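Local coordinates for protein 3-oxosteroid 1-dehydrogenase (Sterolibacterium denitrificans, PDB 7P18) that probably catalyses the FAD-dependent 1,2-dehydrogenation of 3-oxosteroids to 3-oxo-Δ1-steroids, passing the electrons to an acceptor, at residues A23-D28 / V98-A103; M135-A140 / L216-L221; D144-L149 / L194-K199; A166-V171 / V183-G188. One frame throughout, in Å; residues are numbered along the deposited sequence.

Contact 1: residues A23-D28 / V98-A103; sequences AARAHD and VEYINA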
# COMPACT_ATOMS: atom_id res chain seq x y z
N ALA A 23 -6.71 -14.93 -11.39
CA ALA A 23 -6.86 -15.29 -12.82
C ALA A 23 -5.87 -16.39 -13.20
O ALA A 23 -6.29 -17.40 -13.83
CB ALA A 23 -6.70 -14.05 -13.68
N ALA A 24 -4.61 -16.24 -12.85
CA ALA A 24 -3.56 -17.22 -13.20
C ALA A 24 -3.87 -18.55 -12.49
O ALA A 24 -3.72 -19.64 -13.12
CB ALA A 24 -2.20 -16.70 -12.80
N ARG A 25 -4.29 -18.46 -11.24
CA ARG A 25 -4.53 -19.67 -10.42
C ARG A 25 -5.75 -20.41 -10.99
O ARG A 25 -5.68 -21.64 -11.10
CB ARG A 25 -4.70 -19.34 -8.94
CG ARG A 25 -5.02 -20.55 -8.08
CD ARG A 25 -3.86 -21.53 -8.03
NE ARG A 25 -4.16 -22.63 -7.12
CZ ARG A 25 -3.34 -23.64 -6.85
NH1 ARG A 25 -2.14 -23.73 -7.40
NH2 ARG A 25 -3.75 -24.57 -6.01
N ALA A 26 -6.83 -19.69 -11.29
CA ALA A 26 -8.08 -20.28 -11.83
C ALA A 26 -7.73 -20.98 -13.15
O ALA A 26 -8.13 -22.14 -13.35
CB ALA A 26 -9.12 -19.23 -11.99
N HIS A 27 -6.94 -20.32 -13.99
CA HIS A 27 -6.46 -20.90 -15.26
C HIS A 27 -5.72 -22.21 -14.97
O HIS A 27 -6.05 -23.24 -15.61
CB HIS A 27 -5.58 -19.93 -16.02
CG HIS A 27 -5.08 -20.50 -17.30
ND1 HIS A 27 -3.92 -21.23 -17.37
CD2 HIS A 27 -5.58 -20.43 -18.56
CE1 HIS A 27 -3.72 -21.58 -18.63
NE2 HIS A 27 -4.71 -21.07 -19.37
N ASP A 28 -4.76 -22.19 -14.04
CA ASP A 28 -3.89 -23.37 -13.76
C ASP A 28 -4.71 -24.52 -13.22
O ASP A 28 -4.23 -25.64 -13.35
CB ASP A 28 -2.72 -23.03 -12.86
CG ASP A 28 -1.64 -22.22 -13.54
OD1 ASP A 28 -1.70 -22.11 -14.79
OD2 ASP A 28 -0.77 -21.71 -12.86
N VAL A 98 2.48 -17.86 -2.13
CA VAL A 98 3.84 -17.43 -2.55
C VAL A 98 4.61 -18.60 -3.16
O VAL A 98 5.33 -18.40 -4.17
CB VAL A 98 4.59 -16.73 -1.42
CG1 VAL A 98 6.07 -16.53 -1.71
CG2 VAL A 98 3.91 -15.39 -1.15
N GLU A 99 4.51 -19.81 -2.58
CA GLU A 99 5.21 -20.97 -3.20
C GLU A 99 4.68 -21.21 -4.60
O GLU A 99 5.49 -21.59 -5.47
CB GLU A 99 5.04 -22.24 -2.37
CG GLU A 99 5.90 -22.25 -1.14
CD GLU A 99 5.84 -23.57 -0.37
OE1 GLU A 99 5.69 -24.63 -1.00
OE2 GLU A 99 6.00 -23.52 0.83
N TYR A 100 3.38 -21.01 -4.81
CA TYR A 100 2.71 -21.17 -6.11
C TYR A 100 3.29 -20.17 -7.10
O TYR A 100 3.64 -20.59 -8.22
CB TYR A 100 1.19 -21.00 -6.00
CG TYR A 100 0.50 -20.76 -7.33
CD1 TYR A 100 0.44 -21.73 -8.31
CD2 TYR A 100 -0.04 -19.52 -7.62
CE1 TYR A 100 -0.13 -21.48 -9.55
CE2 TYR A 100 -0.62 -19.25 -8.84
CZ TYR A 100 -0.69 -20.24 -9.81
OH TYR A 100 -1.30 -19.93 -11.01
N ILE A 101 3.39 -18.89 -6.72
CA ILE A 101 4.03 -17.87 -7.58
C ILE A 101 5.44 -18.37 -7.95
O ILE A 101 5.78 -18.40 -9.15
CB ILE A 101 4.08 -16.49 -6.92
CG1 ILE A 101 2.68 -15.88 -6.80
CG2 ILE A 101 5.03 -15.61 -7.72
CD1 ILE A 101 2.63 -14.54 -6.10
N ASN A 102 6.26 -18.70 -6.94
CA ASN A 102 7.70 -18.97 -7.15
C ASN A 102 7.90 -20.19 -8.07
O ASN A 102 8.82 -20.14 -8.88
CB ASN A 102 8.44 -19.14 -5.84
CG ASN A 102 8.66 -17.84 -5.11
OD1 ASN A 102 8.40 -16.77 -5.67
ND2 ASN A 102 9.03 -17.96 -3.84
N ALA A 103 7.03 -21.19 -7.99
CA ALA A 103 7.18 -22.46 -8.75
C ALA A 103 6.60 -22.28 -10.17
O ALA A 103 7.01 -23.01 -11.05
CB ALA A 103 6.54 -23.61 -8.02
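Tyr100 reaches from helix 84-104 to the C-terminal end of helix 17-28, where Asp28, Arg25 and Ala24 receive it. The polar link is a hydrogen bond in which Tyr100 OH donates to Asp28 OD2 over 2.6 Å. The hydroxyl comes in from above the carboxylate plane, 48° out of it, while OD2 lies at the edge of the phenol ring. Asp28 OD1 is held by a salt bridge to Arg223, so both carboxylate oxygens are engaged and the acid is likely to stay ionised.

Over the ring, Arg25 takes part. Its CG lies anti to the backbone N (chi1 177°) and the chain bends at the next bond, which carries CD over one ring face in a CH-pi contact, 4.0 Å from the Tyr100 centroid. Farther out, Arg25 CZ sits 4.8 Å from the Tyr100 ring centroid in a cation-pi contact, with the guanidinium turned edge-on and Arg25 NH1 3.4 Å from Tyr100 CD1. NE is bonded to Asn555 of helix 543-559, which helps hold the long chain in place.

The remaining contact is slight: Ala24 CB, a small methyl, lies 3.8 Å from Tyr100 OH. A phenylalanine in place of Tyr100 would probably leave Asp28 OD2 without its phenolic donor.

The axes of 23-28 and 98-103 cross at 75°, joined by one long aromatic side chain; helix 17-28 is the first helix of what appears to be the Rossmann-type FAD-binding fold.

Contact 2: residues M135-A140 / L216-L221; sequences MLFDAA and LRHALL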
# COMPACT_ATOMS: atom_id res chain seq x y z
N MET A 135 11.84 -10.03 -6.51
CA MET A 135 13.10 -9.79 -7.26
C MET A 135 12.79 -8.83 -8.43
O MET A 135 11.63 -8.82 -8.93
CB MET A 135 13.64 -11.11 -7.82
CG MET A 135 14.04 -12.09 -6.72
SD MET A 135 14.90 -13.53 -7.44
CE MET A 135 16.49 -12.76 -7.79
N LEU A 136 13.77 -8.04 -8.84
CA LEU A 136 13.64 -7.20 -10.07
C LEU A 136 13.14 -8.10 -11.21
O LEU A 136 13.59 -9.26 -11.35
CB LEU A 136 14.98 -6.54 -10.41
CG LEU A 136 15.54 -5.55 -9.40
CD1 LEU A 136 16.84 -4.95 -9.94
CD2 LEU A 136 14.57 -4.42 -9.09
N PHE A 137 12.18 -7.60 -11.98
CA PHE A 137 11.54 -8.31 -13.09
C PHE A 137 11.92 -7.61 -14.41
O PHE A 137 11.96 -6.34 -14.48
CB PHE A 137 10.02 -8.35 -12.89
CG PHE A 137 9.33 -9.18 -13.92
CD1 PHE A 137 9.20 -10.54 -13.74
CD2 PHE A 137 8.86 -8.63 -15.09
CE1 PHE A 137 8.60 -11.32 -14.70
CE2 PHE A 137 8.28 -9.41 -16.06
CZ PHE A 137 8.14 -10.76 -15.86
N ASP A 138 12.15 -8.43 -15.43
CA ASP A 138 12.56 -8.02 -16.80
C ASP A 138 11.33 -7.69 -17.64
O ASP A 138 10.71 -8.63 -18.16
CB ASP A 138 13.34 -9.16 -17.45
CG ASP A 138 13.94 -8.81 -18.80
OD1 ASP A 138 13.90 -7.61 -19.19
OD2 ASP A 138 14.48 -9.74 -19.41
N ALA A 139 10.97 -6.40 -17.74
CA ALA A 139 9.82 -5.90 -18.54
C ALA A 139 9.95 -6.28 -20.03
O ALA A 139 8.89 -6.34 -20.72
CB ALA A 139 9.72 -4.41 -18.38
N ALA A 140 11.16 -6.54 -20.54
CA ALA A 140 11.32 -6.99 -21.95
C ALA A 140 10.49 -8.25 -22.18
O ALA A 140 9.95 -8.41 -23.28
CB ALA A 140 12.78 -7.21 -22.31
N LEU A 216 2.96 -10.59 -12.82
CA LEU A 216 1.62 -11.23 -12.88
C LEU A 216 1.06 -11.06 -14.30
O LEU A 216 0.41 -12.00 -14.83
CB LEU A 216 0.70 -10.65 -11.81
CG LEU A 216 1.09 -11.03 -10.37
CD1 LEU A 216 0.31 -10.17 -9.36
CD2 LEU A 216 0.80 -12.51 -10.13
N ARG A 217 1.32 -9.92 -14.94
CA ARG A 217 0.85 -9.72 -16.33
C ARG A 217 1.50 -10.78 -17.22
O ARG A 217 0.81 -11.37 -18.03
CB ARG A 217 1.13 -8.31 -16.85
CG ARG A 217 0.60 -8.10 -18.26
CD ARG A 217 -0.89 -8.01 -18.26
NE ARG A 217 -1.53 -7.96 -19.58
CZ ARG A 217 -1.84 -9.01 -20.33
NH1 ARG A 217 -1.53 -10.24 -19.95
NH2 ARG A 217 -2.42 -8.83 -21.50
N HIS A 218 2.79 -11.00 -17.04
CA HIS A 218 3.59 -11.99 -17.80
C HIS A 218 3.00 -13.40 -17.61
O HIS A 218 2.82 -14.10 -18.60
CB HIS A 218 5.05 -11.92 -17.40
CG HIS A 218 5.89 -12.90 -18.14
ND1 HIS A 218 6.25 -12.71 -19.48
CD2 HIS A 218 6.42 -14.08 -17.77
CE1 HIS A 218 6.97 -13.74 -19.89
NE2 HIS A 218 7.08 -14.60 -18.86
N ALA A 219 2.65 -13.78 -16.38
CA ALA A 219 1.98 -15.05 -16.07
C ALA A 219 0.68 -15.21 -16.87
O ALA A 219 0.42 -16.30 -17.39
CB ALA A 219 1.71 -15.17 -14.58
N LEU A 220 -0.11 -14.15 -16.99
CA LEU A 220 -1.38 -14.19 -17.75
C LEU A 220 -1.03 -14.34 -19.25
O LEU A 220 -1.74 -15.09 -19.96
CB LEU A 220 -2.20 -12.95 -17.46
CG LEU A 220 -2.71 -12.81 -16.02
CD1 LEU A 220 -3.65 -11.62 -15.91
CD2 LEU A 220 -3.39 -14.10 -15.54
N LEU A 221 0.04 -13.70 -19.71
CA LEU A 221 0.45 -13.74 -21.14
C LEU A 221 0.83 -15.17 -21.50
O LEU A 221 0.32 -15.67 -22.48
CB LEU A 221 1.63 -12.81 -21.37
CG LEU A 221 1.29 -11.37 -21.71
CD1 LEU A 221 2.56 -10.56 -21.80
CD2 LEU A 221 0.49 -11.30 -23.01
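Phe137 and His218 make the whole of this contact, a strand residue of 131-138 meeting one of helix 208-222. Its close part is small: the far tip of the phenyl ring, Phe137 CZ, comes 3.6 Å from His218 CB and 3.9 Å from His218 CG, so the methylene and the root of the imidazole do the touching. With chi1 at -174°, Phe137 is fully extended at its first bond, which sends the ring straight out from the strand to the helix, where it also rests on Ala211 and Ala214. Alanines suit those places, since their short side chains make room for a ring in a buried position.

Beyond this point the fit is looser. The two side chains cross at about a right angle, and the ring planes stand 56° apart with centroids separated by 5.8 Å, an oblique pairing. His218 is partly exposed, and its ND1 makes a weak hydrogen bond to Leu141 O, just past the first segment. On that same segment Asp138 OD1 accepts from Ala140 N in an Asx turn and pairs with Arg204, shaping the chain as it leaves the strand.

Histidine thus works amphipathically here: its carbon side meets the phenyl by dispersion, while ND1 makes a weak polar link to the backbone just after Ala140.

Contact 3: residues D144-L149 / L194-K199; sequences DEFANL and LPWRLK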
# COMPACT_ATOMS: atom_id res chain seq x y z
N ASP A 144 5.12 -6.00 -26.25
CA ASP A 144 4.33 -4.76 -26.48
C ASP A 144 3.41 -4.48 -25.28
O ASP A 144 2.99 -3.32 -25.14
CB ASP A 144 3.56 -4.83 -27.79
CG ASP A 144 4.45 -4.84 -29.02
OD1 ASP A 144 5.50 -4.16 -29.00
OD2 ASP A 144 4.10 -5.53 -29.97
N GLU A 145 3.15 -5.46 -24.40
CA GLU A 145 2.28 -5.22 -23.20
C GLU A 145 2.98 -4.36 -22.16
O GLU A 145 2.28 -3.79 -21.28
CB GLU A 145 1.76 -6.55 -22.65
CG GLU A 145 0.66 -7.15 -23.52
CD GLU A 145 -0.55 -6.26 -23.74
OE1 GLU A 145 -0.79 -5.34 -22.91
OE2 GLU A 145 -1.21 -6.45 -24.77
N PHE A 146 4.29 -4.16 -22.24
CA PHE A 146 4.99 -3.18 -21.40
C PHE A 146 4.32 -1.81 -21.53
O PHE A 146 4.18 -1.10 -20.51
CB PHE A 146 6.49 -3.13 -21.70
CG PHE A 146 7.21 -2.09 -20.88
CD1 PHE A 146 7.23 -2.19 -19.50
CD2 PHE A 146 7.82 -0.99 -21.49
CE1 PHE A 146 7.87 -1.24 -18.73
CE2 PHE A 146 8.41 -0.02 -20.71
CZ PHE A 146 8.48 -0.16 -19.35
N ALA A 147 3.82 -1.47 -22.72
CA ALA A 147 3.22 -0.14 -23.01
C ALA A 147 2.01 0.11 -22.11
O ALA A 147 1.70 1.27 -21.86
CB ALA A 147 2.84 -0.03 -24.48
N ASN A 148 1.35 -0.96 -21.62
CA ASN A 148 0.07 -0.87 -20.87
C ASN A 148 0.25 -1.09 -19.36
O ASN A 148 -0.78 -1.06 -18.64
CB ASN A 148 -0.93 -1.85 -21.47
CG ASN A 148 -1.25 -1.52 -22.92
OD1 ASN A 148 -1.45 -0.35 -23.25
ND2 ASN A 148 -1.33 -2.56 -23.75
N LEU A 149 1.48 -1.25 -18.87
CA LEU A 149 1.78 -1.32 -17.41
C LEU A 149 1.55 0.05 -16.78
O LEU A 149 2.10 1.07 -17.31
CB LEU A 149 3.22 -1.80 -17.20
CG LEU A 149 3.77 -1.78 -15.77
CD1 LEU A 149 3.00 -2.71 -14.84
CD2 LEU A 149 5.24 -2.17 -15.77
N LEU A 194 22.20 -1.20 -22.99
CA LEU A 194 22.30 -0.30 -24.18
C LEU A 194 21.25 -0.66 -25.24
O LEU A 194 20.50 0.23 -25.64
CB LEU A 194 23.72 -0.24 -24.73
N PRO A 195 21.10 -1.92 -25.70
CA PRO A 195 20.12 -2.20 -26.75
C PRO A 195 18.76 -1.56 -26.37
O PRO A 195 18.11 -0.97 -27.24
CB PRO A 195 20.07 -3.73 -26.87
CG PRO A 195 21.19 -4.26 -25.99
CD PRO A 195 21.79 -3.12 -25.19
N TRP A 196 18.42 -1.60 -25.07
CA TRP A 196 17.13 -1.13 -24.49
C TRP A 196 17.14 0.40 -24.27
O TRP A 196 16.11 1.04 -24.53
CB TRP A 196 16.83 -1.88 -23.18
CG TRP A 196 15.61 -1.35 -22.48
CD1 TRP A 196 15.53 -0.28 -21.64
CD2 TRP A 196 14.28 -1.89 -22.57
NE1 TRP A 196 14.24 -0.11 -21.21
CE2 TRP A 196 13.45 -1.08 -21.76
CE3 TRP A 196 13.72 -2.98 -23.24
CZ2 TRP A 196 12.09 -1.33 -21.61
CZ3 TRP A 196 12.37 -3.21 -23.11
CH2 TRP A 196 11.57 -2.42 -22.28
N ARG A 197 18.23 0.97 -23.75
CA ARG A 197 18.35 2.43 -23.49
C ARG A 197 17.90 3.23 -24.73
O ARG A 197 17.51 4.41 -24.56
CB ARG A 197 19.80 2.80 -23.14
CG ARG A 197 20.16 2.64 -21.67
CD ARG A 197 19.69 3.80 -20.81
NE ARG A 197 18.24 3.82 -20.66
CZ ARG A 197 17.52 2.96 -19.94
NH1 ARG A 197 18.11 1.98 -19.27
NH2 ARG A 197 16.21 3.07 -19.90
N LEU A 198 17.96 2.62 -25.92
CA LEU A 198 17.71 3.30 -27.23
C LEU A 198 16.22 3.31 -27.58
O LEU A 198 15.85 4.13 -28.44
CB LEU A 198 18.53 2.61 -28.32
CG LEU A 198 20.04 2.84 -28.25
CD1 LEU A 198 20.78 2.04 -29.31
CD2 LEU A 198 20.38 4.32 -28.36
N LYS A 199 15.38 2.49 -26.94
CA LYS A 199 13.92 2.47 -27.24
C LYS A 199 13.11 2.99 -26.05
O LYS A 199 11.94 3.32 -26.29
CB LYS A 199 13.45 1.08 -27.68
CG LYS A 199 14.27 -0.08 -27.15
CD LYS A 199 13.74 -1.42 -27.57
CE LYS A 199 12.42 -1.74 -26.91
NZ LYS A 199 11.92 -3.05 -27.38
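The backbone of 144-148 winds as a 3-10 segment, with i to i+3 bonds such as Asn148 N to Glu145 O, and faces the short helix 194-197; Phe146 of the 3-10 segment and Trp196 of the helix point toward each other. They meet edge-to-face: the six-membered ring of the indole turns its edge to the face of the Phe146 ring, the planes lying 65° apart and the centroids 5.7 Å. The nearest atoms are Phe146 CE2 and Trp196 CZ2 at 4.0 Å, with Phe146 CD2 and Trp196 CH2 following at 4.1 Å, so the CZ2-CH2 end of the indole lies against the CD2-CE2 side of the phenyl. The first torsion of Trp196 is trans (chi1 175°), which extends the large ring system away from its helix and across to the loop.

This T-shaped pair ties the loop between strands 131-138 and 157-158 to the short helix after helix 179-191, in a peripheral region where the contact's centre is about 26 Å from the centre of the chain. Tryptophan suits its place because a broad apolar surface can span the gap while NE1 still donates to His202 O, which fixes the rotation of the indole.

On the other side of the loop, Asn148 ND2 gives a nearly straight bond (175°) to Glu145 OE1, 3.0 Å away and in the amide plane. It bridges one turn of the 3-10 segment, whose backbone is tied further by Glu145 O to Tyr42 and Ala147 O to Lys41.

Contact 4: residues A166-V171 / V183-G188; sequences ATEAHV and VIKSLG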
# COMPACT_ATOMS: atom_id res chain seq x y z
N ALA A 166 13.28 -3.09 -2.13
CA ALA A 166 13.26 -2.47 -0.79
C ALA A 166 14.53 -2.88 -0.04
O ALA A 166 15.10 -2.04 0.67
CB ALA A 166 12.02 -2.84 -0.02
N THR A 167 14.96 -4.13 -0.22
CA THR A 167 16.21 -4.63 0.41
C THR A 167 17.39 -3.77 -0.06
O THR A 167 18.07 -3.19 0.81
CB THR A 167 16.43 -6.11 0.10
OG1 THR A 167 15.24 -6.81 0.53
CG2 THR A 167 17.67 -6.65 0.77
N GLU A 168 17.61 -3.69 -1.38
CA GLU A 168 18.70 -2.91 -2.03
C GLU A 168 18.59 -1.46 -1.57
O GLU A 168 19.62 -0.89 -1.18
CB GLU A 168 18.61 -2.91 -3.56
CG GLU A 168 19.18 -4.12 -4.25
CD GLU A 168 18.77 -4.14 -5.69
OE1 GLU A 168 17.94 -3.28 -6.05
OE2 GLU A 168 19.23 -5.05 -6.44
N ALA A 169 17.39 -0.90 -1.59
CA ALA A 169 17.11 0.47 -1.13
C ALA A 169 17.58 0.63 0.31
O ALA A 169 18.54 1.36 0.49
CB ALA A 169 15.63 0.82 -1.26
N HIS A 170 16.91 -0.05 1.27
CA HIS A 170 16.85 0.26 2.73
C HIS A 170 18.21 0.75 3.25
O HIS A 170 18.23 1.67 4.09
CB HIS A 170 16.35 -0.95 3.54
CG HIS A 170 16.58 -0.82 5.00
ND1 HIS A 170 17.65 -1.42 5.62
CD2 HIS A 170 15.91 -0.17 5.96
CE1 HIS A 170 17.65 -1.12 6.90
NE2 HIS A 170 16.61 -0.33 7.12
N VAL A 171 19.28 0.15 2.75
CA VAL A 171 20.70 0.50 3.03
C VAL A 171 20.91 2.02 2.89
O VAL A 171 21.60 2.62 3.73
CB VAL A 171 21.60 -0.26 2.03
CG1 VAL A 171 23.01 0.29 2.08
CG2 VAL A 171 21.56 -1.76 2.24
N VAL A 183 24.34 2.21 -5.21
CA VAL A 183 24.05 3.35 -6.12
C VAL A 183 24.76 3.11 -7.46
O VAL A 183 24.10 3.17 -8.52
CB VAL A 183 24.44 4.68 -5.48
CG1 VAL A 183 24.43 5.81 -6.50
CG2 VAL A 183 23.54 5.03 -4.30
N ILE A 184 26.06 2.81 -7.41
CA ILE A 184 26.92 2.57 -8.61
C ILE A 184 26.41 1.33 -9.35
O ILE A 184 26.32 1.38 -10.61
CB ILE A 184 28.41 2.44 -8.21
CG1 ILE A 184 29.11 3.80 -8.12
CG2 ILE A 184 29.17 1.50 -9.14
CD1 ILE A 184 28.71 4.67 -6.93
N LYS A 185 26.09 0.25 -8.64
CA LYS A 185 25.63 -1.01 -9.28
C LYS A 185 24.32 -0.70 -10.02
O LYS A 185 24.19 -1.10 -11.20
CB LYS A 185 25.52 -2.11 -8.22
CG LYS A 185 25.32 -3.53 -8.75
CD LYS A 185 25.24 -4.62 -7.68
CE LYS A 185 24.10 -4.47 -6.69
NZ LYS A 185 22.75 -4.53 -7.31
N SER A 186 23.41 0.05 -9.38
CA SER A 186 22.01 0.27 -9.83
C SER A 186 22.00 1.18 -11.06
O SER A 186 21.53 0.75 -12.14
CB SER A 186 21.15 0.81 -8.71
OG SER A 186 20.91 -0.18 -7.71
N LEU A 187 22.58 2.38 -10.93
CA LEU A 187 22.67 3.36 -12.05
C LEU A 187 23.58 2.81 -13.14
O LEU A 187 23.24 2.93 -14.32
CB LEU A 187 23.11 4.70 -11.48
CG LEU A 187 22.00 5.42 -10.72
CD1 LEU A 187 22.56 6.48 -9.80
CD2 LEU A 187 20.99 6.01 -11.70
N GLY A 188 24.65 2.14 -12.73
CA GLY A 188 25.51 1.36 -13.64
C GLY A 188 24.71 0.48 -14.57
O GLY A 188 24.79 0.69 -15.80
O HOH W 1 18.67 -1.95 -8.24
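Lys185 and Ser186 of helix 179-191 both face Glu168 of helix 166-174, making a polar, surface-lying contact within a helix-loop-helix pair, two helices consecutive in the chain of this flavoprotein, the first of which begins at the steroid-pocket residue Ala166.

In sequence order along the second helix, Lys185 comes first among the residues that take part. Its chain leaves the helix extended and then bends at both of its last torsions (61° and 62°), folding the ammonium back toward the neighbouring helix. Lys185 NZ ends 3.7 Å from Glu168 OE2, a long salt bridge; the two side chains cross at about a right angle, and only their charged ends come near each other. Such a loose pair at an exposed site is likely to be weak, and lysine suits it because its flexible chain can span the distance while its charge remains close to water.

Ser186 follows, with its CA 9.1 Å from the CA of Glu168, the nearest pair of CA atoms across the two segments. Buried as it is, its short side chain lets a bridging water sit between the helices, and its hydroxyl is also hydrogen-bonded to Gln182 one turn earlier. Glutamate is long enough to serve both residues at once: beyond CG its chain is extended, setting OE2 toward the lysine and OE1 toward the water. That water donates to Glu168 OE1 at 2.7 Å and accepts from Ser186 OG at 2.9 Å.

How the contacts relate
Contacts 1, 2 and 3 form a chain of neighbours. Leu220 of contact 2 packs its CD2 3.8 Å from Ala23 CB of contact 1, and Ala139 CB of contact 2 lies 3.5 Å from Phe146 CD1 of contact 3; the centres in each pair are about 13 Å apart. Along the sequence, contacts 3 and 4 both fall between the two segments of contact 2. Contact 4 barely meets contact 2, through Leu136, and comes no nearer than about 7 Å to contact 3 by nearest atoms. It is the one tied to the steroid site: Ala166 touches the bound androstadienedione, whereas the Glu168 side chain stays about 9 Å from it.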